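Local coordinates for protein dipeptide Epimerase (Enterococcus faecalis V583, PDB 3JVA) that belongs to the mandelate racemase/muconate lactonizing enzyme family of the enolase superfamily and carries a magnesium ion on its TIM-barrel domain, at residues V8-K16 with T322-V330; I137-V148 with A171-V180. All coordinates share one frame; numbering follows the deposited sequence.

Contact 1 of 2, residues V8-K16 with T322-V330; sequences VRASKIKLK and TFGLETAPV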
loop_
_atom_site.group_PDB
_atom_site.type_symbol
_atom_site.label_atom_id
_atom_site.label_comp_id
_atom_site.label_asym_id
_atom_site.label_seq_id
_atom_site.Cartn_x
_atom_site.Cartn_y
_atom_site.Cartn_z
ATOM N N VAL B 8 36.818 -34.488 12.213
ATOM C CA VAL B 8 35.485 -34.481 12.808
ATOM C C VAL B 8 35.196 -35.789 13.529
ATOM O O VAL B 8 35.621 -36.859 13.092
ATOM C CB VAL B 8 34.367 -34.232 11.757
ATOM C CG1 VAL B 8 34.256 -35.408 10.807
ATOM C CG2 VAL B 8 33.032 -33.989 12.471
ATOM N N ARG B 9 34.482 -35.692 14.647
ATOM C CA ARG B 9 34.127 -36.865 15.426
ATOM C C ARG B 9 32.695 -36.721 15.920
ATOM O O ARG B 9 32.133 -35.630 15.920
ATOM C CB ARG B 9 35.068 -37.018 16.631
ATOM C CG ARG B 9 34.852 -36.014 17.779
ATOM C CD ARG B 9 35.822 -36.314 18.924
ATOM N NE ARG B 9 35.675 -35.491 20.130
ATOM C CZ ARG B 9 34.776 -35.701 21.092
ATOM N NH1 ARG B 9 33.913 -36.704 21.001
ATOM N NH2 ARG B 9 34.781 -34.940 22.183
ATOM N N ALA B 10 32.097 -37.837 16.311
ATOM C CA ALA B 10 30.753 -37.795 16.848
ATOM C C ALA B 10 30.979 -37.609 18.339
ATOM O O ALA B 10 32.042 -37.960 18.858
ATOM C CB ALA B 10 30.023 -39.108 16.574
ATOM N N SER B 11 29.999 -37.030 19.022
ATOM C CA SER B 11 30.098 -36.815 20.458
ATOM C C SER B 11 28.754 -37.219 21.018
ATOM O O SER B 11 27.725 -36.792 20.506
ATOM C CB SER B 11 30.364 -35.338 20.768
ATOM O OG SER B 11 30.365 -35.077 22.167
ATOM N N LYS B 12 28.767 -38.056 22.052
ATOM C CA LYS B 12 27.530 -38.504 22.676
ATOM C C LYS B 12 27.660 -38.320 24.184
ATOM O O LYS B 12 28.491 -38.957 24.828
ATOM C CB LYS B 12 27.269 -39.973 22.344
ATOM C CG LYS B 12 27.194 -40.261 20.850
ATOM C CD LYS B 12 26.828 -41.714 20.588
ATOM C CE LYS B 12 26.753 -42.003 19.100
ATOM N NZ LYS B 12 26.425 -43.430 18.835
ATOM N N ILE B 13 26.835 -37.440 24.735
ATOM C CA ILE B 13 26.874 -37.143 26.158
ATOM C C ILE B 13 25.494 -37.369 26.754
ATOM O O ILE B 13 24.516 -36.770 26.314
ATOM C CB ILE B 13 27.302 -35.669 26.393
ATOM C CG1 ILE B 13 28.706 -35.420 25.821
ATOM C CG2 ILE B 13 27.284 -35.351 27.876
ATOM C CD1 ILE B 13 29.834 -36.073 26.620
ATOM N N LYS B 14 25.418 -38.234 27.757
ATOM C CA LYS B 14 24.141 -38.524 28.396
ATOM C C LYS B 14 23.574 -37.274 29.062
ATOM O O LYS B 14 24.321 -36.458 29.615
ATOM C CB LYS B 14 24.312 -39.633 29.437
ATOM C CG LYS B 14 22.999 -40.167 29.972
ATOM C CD LYS B 14 23.213 -41.325 30.930
ATOM C CE LYS B 14 21.888 -41.979 31.280
ATOM N NZ LYS B 14 21.202 -42.445 30.045
ATOM N N LEU B 15 22.252 -37.125 28.998
ATOM C CA LEU B 15 21.568 -35.987 29.601
ATOM C C LEU B 15 21.086 -36.356 31.004
ATOM O O LEU B 15 20.659 -37.487 31.237
ATOM C CB LEU B 15 20.352 -35.584 28.760
ATOM C CG LEU B 15 20.553 -35.113 27.315
ATOM C CD1 LEU B 15 19.185 -34.934 26.653
ATOM C CD2 LEU B 15 21.335 -33.807 27.291
ATOM N N LYS B 16 21.150 -35.401 31.928
ATOM C CA LYS B 16 20.692 -35.636 33.297
ATOM C C LYS B 16 19.189 -35.899 33.293
ATOM O O LYS B 16 18.686 -36.713 34.071
ATOM C CB LYS B 16 20.996 -34.426 34.189
ATOM C CG LYS B 16 22.473 -34.213 34.483
ATOM C CD LYS B 16 22.693 -32.949 35.298
ATOM C CE LYS B 16 24.162 -32.716 35.588
ATOM N NZ LYS B 16 24.378 -31.427 36.314
ATOM N N THR B 322 25.036 -26.919 29.050
ATOM C CA THR B 322 26.061 -27.604 29.837
ATOM C C THR B 322 25.561 -28.054 31.202
ATOM O O THR B 322 26.087 -29.015 31.770
ATOM C CB THR B 322 27.338 -26.746 30.046
ATOM O OG1 THR B 322 27.048 -25.620 30.884
ATOM C CG2 THR B 322 27.883 -26.261 28.706
ATOM N N PHE B 323 24.539 -27.377 31.719
ATOM C CA PHE B 323 23.994 -27.719 33.032
ATOM C C PHE B 323 23.269 -29.058 33.053
ATOM O O PHE B 323 23.063 -29.638 34.120
ATOM C CB PHE B 323 23.025 -26.634 33.521
ATOM C CG PHE B 323 23.566 -25.237 33.428
ATOM C CD1 PHE B 323 24.929 -24.985 33.524
ATOM C CD2 PHE B 323 22.697 -24.162 33.270
ATOM C CE1 PHE B 323 25.420 -23.681 33.463
ATOM C CE2 PHE B 323 23.176 -22.855 33.210
ATOM C CZ PHE B 323 24.536 -22.614 33.306
ATOM N N GLY B 324 22.871 -29.545 31.880
ATOM C CA GLY B 324 22.166 -30.812 31.816
ATOM C C GLY B 324 22.980 -31.979 31.289
ATOM O O GLY B 324 22.421 -33.033 30.979
ATOM N N LEU B 325 24.294 -31.801 31.186
ATOM C CA LEU B 325 25.178 -32.854 30.682
ATOM C C LEU B 325 25.744 -33.703 31.823
ATOM O O LEU B 325 26.133 -33.170 32.860
ATOM C CB LEU B 325 26.340 -32.229 29.902
ATOM C CG LEU B 325 26.005 -31.331 28.704
ATOM C CD1 LEU B 325 27.298 -30.833 28.075
ATOM C CD2 LEU B 325 25.178 -32.104 27.686
ATOM N N GLU B 326 25.799 -35.018 31.630
ATOM C CA GLU B 326 26.339 -35.907 32.661
ATOM C C GLU B 326 27.848 -35.782 32.788
ATOM O O GLU B 326 28.414 -36.043 33.850
ATOM C CB GLU B 326 25.961 -37.359 32.369
ATOM C CG GLU B 326 24.538 -37.707 32.759
ATOM C CD GLU B 326 24.314 -37.692 34.262
ATOM O OE1 GLU B 326 23.164 -37.932 34.688
ATOM O OE2 GLU B 326 25.280 -37.448 35.020
ATOM N N THR B 327 28.506 -35.391 31.704
ATOM C CA THR B 327 29.950 -35.218 31.729
ATOM C C THR B 327 30.352 -34.257 30.611
ATOM O O THR B 327 29.593 -34.056 29.664
ATOM C CB THR B 327 30.677 -36.583 31.581
ATOM O OG1 THR B 327 32.053 -36.432 31.952
ATOM C CG2 THR B 327 30.584 -37.100 30.152
ATOM N N ALA B 328 31.529 -33.651 30.736
ATOM C CA ALA B 328 32.007 -32.692 29.742
ATOM C C ALA B 328 32.743 -33.367 28.591
ATOM O O ALA B 328 33.647 -34.174 28.807
ATOM C CB ALA B 328 32.917 -31.675 30.403
ATOM N N PRO B 329 32.367 -33.036 27.345
ATOM C CA PRO B 329 33.015 -33.632 26.173
ATOM C C PRO B 329 34.404 -33.053 25.902
ATOM O O PRO B 329 35.202 -33.651 25.175
ATOM C CB PRO B 329 32.025 -33.336 25.046
ATOM C CG PRO B 329 31.453 -31.993 25.459
ATOM C CD PRO B 329 31.240 -32.167 26.953
ATOM N N VAL B 330 34.686 -31.899 26.497
ATOM C CA VAL B 330 35.966 -31.222 26.321
ATOM C C VAL B 330 36.412 -30.555 27.619
ATOM O O VAL B 330 35.699 -30.585 28.620
ATOM C CB VAL B 330 35.876 -30.123 25.242
ATOM C CG1 VAL B 330 35.408 -30.721 23.923
ATOM C CG2 VAL B 330 34.929 -29.023 25.709
HETATM O O HOH W 1 21.341 -39.299 33.468
HETATM O O HOH W 2 26.139 -30.777 34.135
#
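I13 is the apolar centre, reaching from strand 3-21 onto the loop 322-330. Its CG2, held anti to the backbone N, lies 3.8 Å from L325 CB and also presses on T327 O, while the end of the other branch, CD1, meets P329 CB at 3.8 Å and T327 CG2. A beta-branched isoleucine suits this place because its two arms can touch different parts of a loop that has no regular sheet edge to offer. P329 turns its ring carbons to I13 and S11, and also packs on T298 of helix 298-310.

Beyond I13 the backbones join in a single beta bridge between L15 and L325. E326 N donates to K14 O (2.9 Å), and K16 N donates to G324 O at 2.9 Å. L15 CA adds a CA-H...O contact to the same G324 oxygen.

At the polar edge K16 stretches its extended chain along the loop until NZ bonds F323 O at 3.1 Å from above the carbonyl plane. One water accepts from NZ and lies within hydrogen-bonding distance of T322 O and L325 O, which compete for its protons; another ties E326 OE1 (2.6 Å) to L15 O.

A strand of the N-terminal domain thus meets the loop that follows the last barrel strand, 314-317, through backbone pairing and a lysine spent on one carbonyl oxygen and a water, with the K16 and E326 charges too far apart for a salt bridge.

Contact 2 of 2, residues I137-V148 with A171-V180; sequences IDEPNVMAQKAV and ARVKAIREAV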
loop_
_atom_site.group_PDB
_atom_site.type_symbol
_atom_site.label_atom_id
_atom_site.label_comp_id
_atom_site.label_asym_id
_atom_site.label_seq_id
_atom_site.Cartn_x
_atom_site.Cartn_y
_atom_site.Cartn_z
ATOM N N ILE B 137 9.710 -29.942 31.768
ATOM C CA ILE B 137 8.279 -30.098 31.982
ATOM C C ILE B 137 8.006 -31.245 32.946
ATOM O O ILE B 137 8.598 -32.319 32.840
ATOM C CB ILE B 137 7.541 -30.337 30.642
ATOM C CG1 ILE B 137 7.601 -29.059 29.799
ATOM C CG2 ILE B 137 6.087 -30.721 30.889
ATOM C CD1 ILE B 137 7.010 -27.832 30.490
ATOM N N ASP B 138 7.114 -31.005 33.898
ATOM C CA ASP B 138 6.772 -32.010 34.894
ATOM C C ASP B 138 5.549 -31.490 35.648
ATOM O O ASP B 138 5.004 -30.441 35.296
ATOM C CB ASP B 138 7.959 -32.204 35.844
ATOM C CG ASP B 138 7.978 -33.575 36.495
ATOM O OD1 ASP B 138 9.084 -34.051 36.826
ATOM O OD2 ASP B 138 6.899 -34.172 36.682
ATOM N N GLU B 139 5.107 -32.219 36.668
ATOM C CA GLU B 139 3.953 -31.776 37.439
ATOM C C GLU B 139 4.262 -30.413 38.048
ATOM O O GLU B 139 5.412 -30.121 38.370
ATOM C CB GLU B 139 3.625 -32.784 38.541
ATOM C CG GLU B 139 3.123 -34.121 38.018
ATOM C CD GLU B 139 1.953 -33.969 37.055
ATOM O OE1 GLU B 139 0.934 -33.356 37.438
ATOM O OE2 GLU B 139 2.054 -34.466 35.913
ATOM N N PRO B 140 3.239 -29.558 38.212
ATOM C CA PRO B 140 3.422 -28.219 38.786
ATOM C C PRO B 140 4.285 -28.190 40.047
ATOM O O PRO B 140 5.252 -27.432 40.137
ATOM C CB PRO B 140 1.990 -27.766 39.054
ATOM C CG PRO B 140 1.241 -28.391 37.918
ATOM C CD PRO B 140 1.823 -29.791 37.874
ATOM N N ASN B 141 3.925 -29.024 41.015
ATOM C CA ASN B 141 4.639 -29.106 42.283
ATOM C C ASN B 141 6.119 -29.445 42.122
ATOM O O ASN B 141 6.965 -28.911 42.843
ATOM C CB ASN B 141 3.956 -30.137 43.182
ATOM C CG ASN B 141 3.434 -31.332 42.402
ATOM O OD1 ASN B 141 2.529 -31.199 41.569
ATOM N ND2 ASN B 141 4.002 -32.502 42.662
ATOM N N VAL B 142 6.432 -30.332 41.181
ATOM C CA VAL B 142 7.817 -30.718 40.945
ATOM C C VAL B 142 8.590 -29.565 40.309
ATOM O O VAL B 142 9.709 -29.258 40.720
ATOM C CB VAL B 142 7.909 -31.954 40.028
ATOM C CG1 VAL B 142 9.367 -32.268 39.723
ATOM C CG2 VAL B 142 7.243 -33.147 40.701
ATOM N N MET B 143 7.993 -28.924 39.308
ATOM C CA MET B 143 8.656 -27.803 38.653
ATOM C C MET B 143 8.874 -26.675 39.656
ATOM O O MET B 143 9.893 -25.980 39.623
ATOM C CB MET B 143 7.820 -27.302 37.471
ATOM C CG MET B 143 7.634 -28.334 36.372
ATOM S SD MET B 143 6.913 -27.623 34.873
ATOM C CE MET B 143 8.339 -26.703 34.245
ATOM N N ALA B 144 7.913 -26.507 40.557
ATOM C CA ALA B 144 7.992 -25.469 41.574
ATOM C C ALA B 144 9.194 -25.685 42.486
ATOM O O ALA B 144 9.929 -24.742 42.787
ATOM C CB ALA B 144 6.707 -25.442 42.394
ATOM N N GLN B 145 9.401 -26.922 42.925
ATOM C CA GLN B 145 10.535 -27.207 43.799
ATOM C C GLN B 145 11.842 -27.031 43.029
ATOM O O GLN B 145 12.847 -26.595 43.590
ATOM C CB GLN B 145 10.445 -28.623 44.385
ATOM C CG GLN B 145 10.634 -29.751 43.392
ATOM C CD GLN B 145 10.701 -31.110 44.067
ATOM O OE1 GLN B 145 9.744 -31.546 44.710
ATOM N NE2 GLN B 145 11.838 -31.786 43.927
ATOM N N LYS B 146 11.828 -27.357 41.740
ATOM C CA LYS B 146 13.032 -27.193 40.933
ATOM C C LYS B 146 13.328 -25.705 40.788
ATOM O O LYS B 146 14.483 -25.290 40.819
ATOM C CB LYS B 146 12.858 -27.833 39.555
ATOM C CG LYS B 146 12.711 -29.347 39.590
ATOM C CD LYS B 146 12.630 -29.932 38.186
ATOM C CE LYS B 146 11.505 -29.295 37.377
ATOM N NZ LYS B 146 11.362 -29.919 36.038
ATOM N N ALA B 147 12.276 -24.904 40.641
ATOM C CA ALA B 147 12.439 -23.462 40.511
ATOM C C ALA B 147 13.126 -22.900 41.755
ATOM O O ALA B 147 14.078 -22.122 41.651
ATOM C CB ALA B 147 11.081 -22.793 40.312
ATOM N N VAL B 148 12.654 -23.289 42.937
ATOM C CA VAL B 148 13.279 -22.787 44.153
ATOM C C VAL B 148 14.744 -23.211 44.189
ATOM O O VAL B 148 15.609 -22.419 44.546
ATOM C CB VAL B 148 12.550 -23.275 45.437
ATOM C CG1 VAL B 148 11.110 -22.780 45.432
ATOM C CG2 VAL B 148 12.589 -24.780 45.533
ATOM N N ALA B 171 -1.325 -24.087 35.306
ATOM C CA ALA B 171 -1.034 -24.775 36.561
ATOM C C ALA B 171 0.454 -24.723 36.903
ATOM O O ALA B 171 0.832 -24.460 38.046
ATOM C CB ALA B 171 -1.504 -26.222 36.477
ATOM N N ARG B 172 1.296 -24.975 35.905
ATOM C CA ARG B 172 2.739 -24.953 36.099
ATOM C C ARG B 172 3.243 -23.547 36.389
ATOM O O ARG B 172 4.017 -23.342 37.322
ATOM C CB ARG B 172 3.443 -25.513 34.860
ATOM C CG ARG B 172 3.255 -27.007 34.688
ATOM C CD ARG B 172 3.745 -27.504 33.339
ATOM N NE ARG B 172 3.530 -28.944 33.217
ATOM C CZ ARG B 172 3.106 -29.548 32.112
ATOM N NH1 ARG B 172 2.846 -28.837 31.020
ATOM N NH2 ARG B 172 2.939 -30.865 32.097
ATOM N N VAL B 173 2.805 -22.577 35.594
ATOM C CA VAL B 173 3.237 -21.200 35.796
ATOM C C VAL B 173 2.792 -20.695 37.169
ATOM O O VAL B 173 3.547 -20.028 37.873
ATOM C CB VAL B 173 2.681 -20.275 34.689
ATOM C CG1 VAL B 173 2.988 -18.825 35.014
ATOM C CG2 VAL B 173 3.304 -20.652 33.347
ATOM N N LYS B 174 1.565 -21.031 37.546
ATOM C CA LYS B 174 1.022 -20.624 38.836
ATOM C C LYS B 174 1.879 -21.149 39.989
ATOM O O LYS B 174 2.252 -20.397 40.887
ATOM C CB LYS B 174 -0.405 -21.149 38.987
ATOM C CG LYS B 174 -1.014 -20.900 40.357
ATOM C CD LYS B 174 -2.385 -21.551 40.487
ATOM C CE LYS B 174 -3.383 -20.951 39.515
ATOM N NZ LYS B 174 -4.737 -21.555 39.666
ATOM N N ALA B 175 2.181 -22.443 39.955
ATOM C CA ALA B 175 2.988 -23.084 40.991
ATOM C C ALA B 175 4.384 -22.475 41.075
ATOM O O ALA B 175 4.890 -22.183 42.159
ATOM C CB ALA B 175 3.087 -24.582 40.718
ATOM N N ILE B 176 5.010 -22.281 39.923
ATOM C CA ILE B 176 6.346 -21.708 39.896
ATOM C C ILE B 176 6.354 -20.299 40.475
ATOM O O ILE B 176 7.165 -19.987 41.352
ATOM C CB ILE B 176 6.898 -21.686 38.451
ATOM C CG1 ILE B 176 7.067 -23.125 37.954
ATOM C CG2 ILE B 176 8.219 -20.938 38.405
ATOM C CD1 ILE B 176 7.455 -23.242 36.488
ATOM N N ARG B 177 5.446 -19.452 39.998
ATOM C CA ARG B 177 5.377 -18.077 40.475
ATOM C C ARG B 177 5.179 -17.991 41.985
ATOM O O ARG B 177 5.883 -17.248 42.666
ATOM C CB ARG B 177 4.252 -17.309 39.768
ATOM C CG ARG B 177 4.110 -15.863 40.233
ATOM C CD ARG B 177 5.408 -15.091 40.043
ATOM N NE ARG B 177 5.657 -14.758 38.644
ATOM C CZ ARG B 177 6.849 -14.429 38.156
ATOM N NH1 ARG B 177 7.908 -14.400 38.954
ATOM N NH2 ARG B 177 6.980 -14.106 36.875
ATOM N N GLU B 178 4.223 -18.748 42.509
ATOM C CA GLU B 178 3.959 -18.716 43.943
ATOM C C GLU B 178 5.139 -19.245 44.744
ATOM O O GLU B 178 5.370 -18.821 45.875
ATOM C CB GLU B 178 2.699 -19.523 44.274
ATOM C CG GLU B 178 2.685 -20.928 43.703
ATOM C CD GLU B 178 1.348 -21.622 43.902
ATOM O OE1 GLU B 178 0.308 -21.004 43.576
ATOM O OE2 GLU B 178 1.336 -22.781 44.375
ATOM N N ALA B 179 5.899 -20.159 44.149
ATOM C CA ALA B 179 7.044 -20.734 44.836
ATOM C C ALA B 179 8.234 -19.785 44.945
ATOM O O ALA B 179 8.866 -19.705 45.998
ATOM C CB ALA B 179 7.472 -22.024 44.144
ATOM N N VAL B 180 8.532 -19.051 43.874
ATOM C CA VAL B 180 9.688 -18.159 43.884
ATOM C C VAL B 180 9.430 -16.653 43.973
ATOM O O VAL B 180 10.365 -15.874 44.107
ATOM C CB VAL B 180 10.579 -18.423 42.649
ATOM C CG1 VAL B 180 10.904 -19.915 42.559
ATOM C CG2 VAL B 180 9.871 -17.948 41.385
#
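P140 and R172, A144 and I176, and V148 and V180 mark the register of two helices that run in roughly the same direction, their short axes crossing at -35° and approaching to 8.0 Å. So close an approach is possible because small residues line the seam. A144 CB sits 3.9 Å from A179 CB and also near A175 CB, and A175 CB in turn touches P140 CB at 3.8 Å. Methyl groups of this size let the backbones come together without large side chains prising them apart. P140 suits the first turn of its helix, where its missing N-H costs no helical bond, and its CG lies against A171 CB.

Toward the C-terminal ends the packing widens to branched residues: A147 CB meets V180 CG1 at 3.7 Å and I176 CG2 at 3.9 Å, while V148 CG1 lies beside A179 CB.

R172 closes the N-terminal end. Its chain is extended from CG to NE, which carries the guanidinium past M143 to the loop before helix 140-152. There NE donates to D138 O (3.0 Å, 151°), the acceptor lying near the guanidinium edge though tilted from its plane. I137 CG2 lies over one face of the guanidinium, 3.3 Å above its plane and over its centre, and M143 SD lies 3.5 Å from R172 CD, so a methyl covers the flat group and sulfur lies against the methylene stem. D138 OD2 also accepts the N-H of E139, the N-cap residue just before the helix.

Strand 157-161 lies between the two helices in the chain, so the pair are successive outer helices of the beta/alpha barrel. Beneath the seam A147 rests on L158 and I176 on I160 of that strand, with L186 of strand 185-189 also under I176.

Contact 1 brings a strand of the N-terminal domain against the loop that follows the last barrel strand, whereas contact 2 lies wholly within the barrel domain and pairs two of its outer helices; they share no element, and their nearest atoms are about 10 Å apart. Along the chain, contact 2 is nested inside the long loop that contact 1 closes. Both are partly buried. Contact 1 grades from a buried isoleucine to exposed charged residues and relies on main-chain bonds and water, as befits a strand meeting an irregular loop. In contact 2 the helices satisfy most of their own backbone groups, so small apolar side chains dominate and one arginine supplies the polar link across.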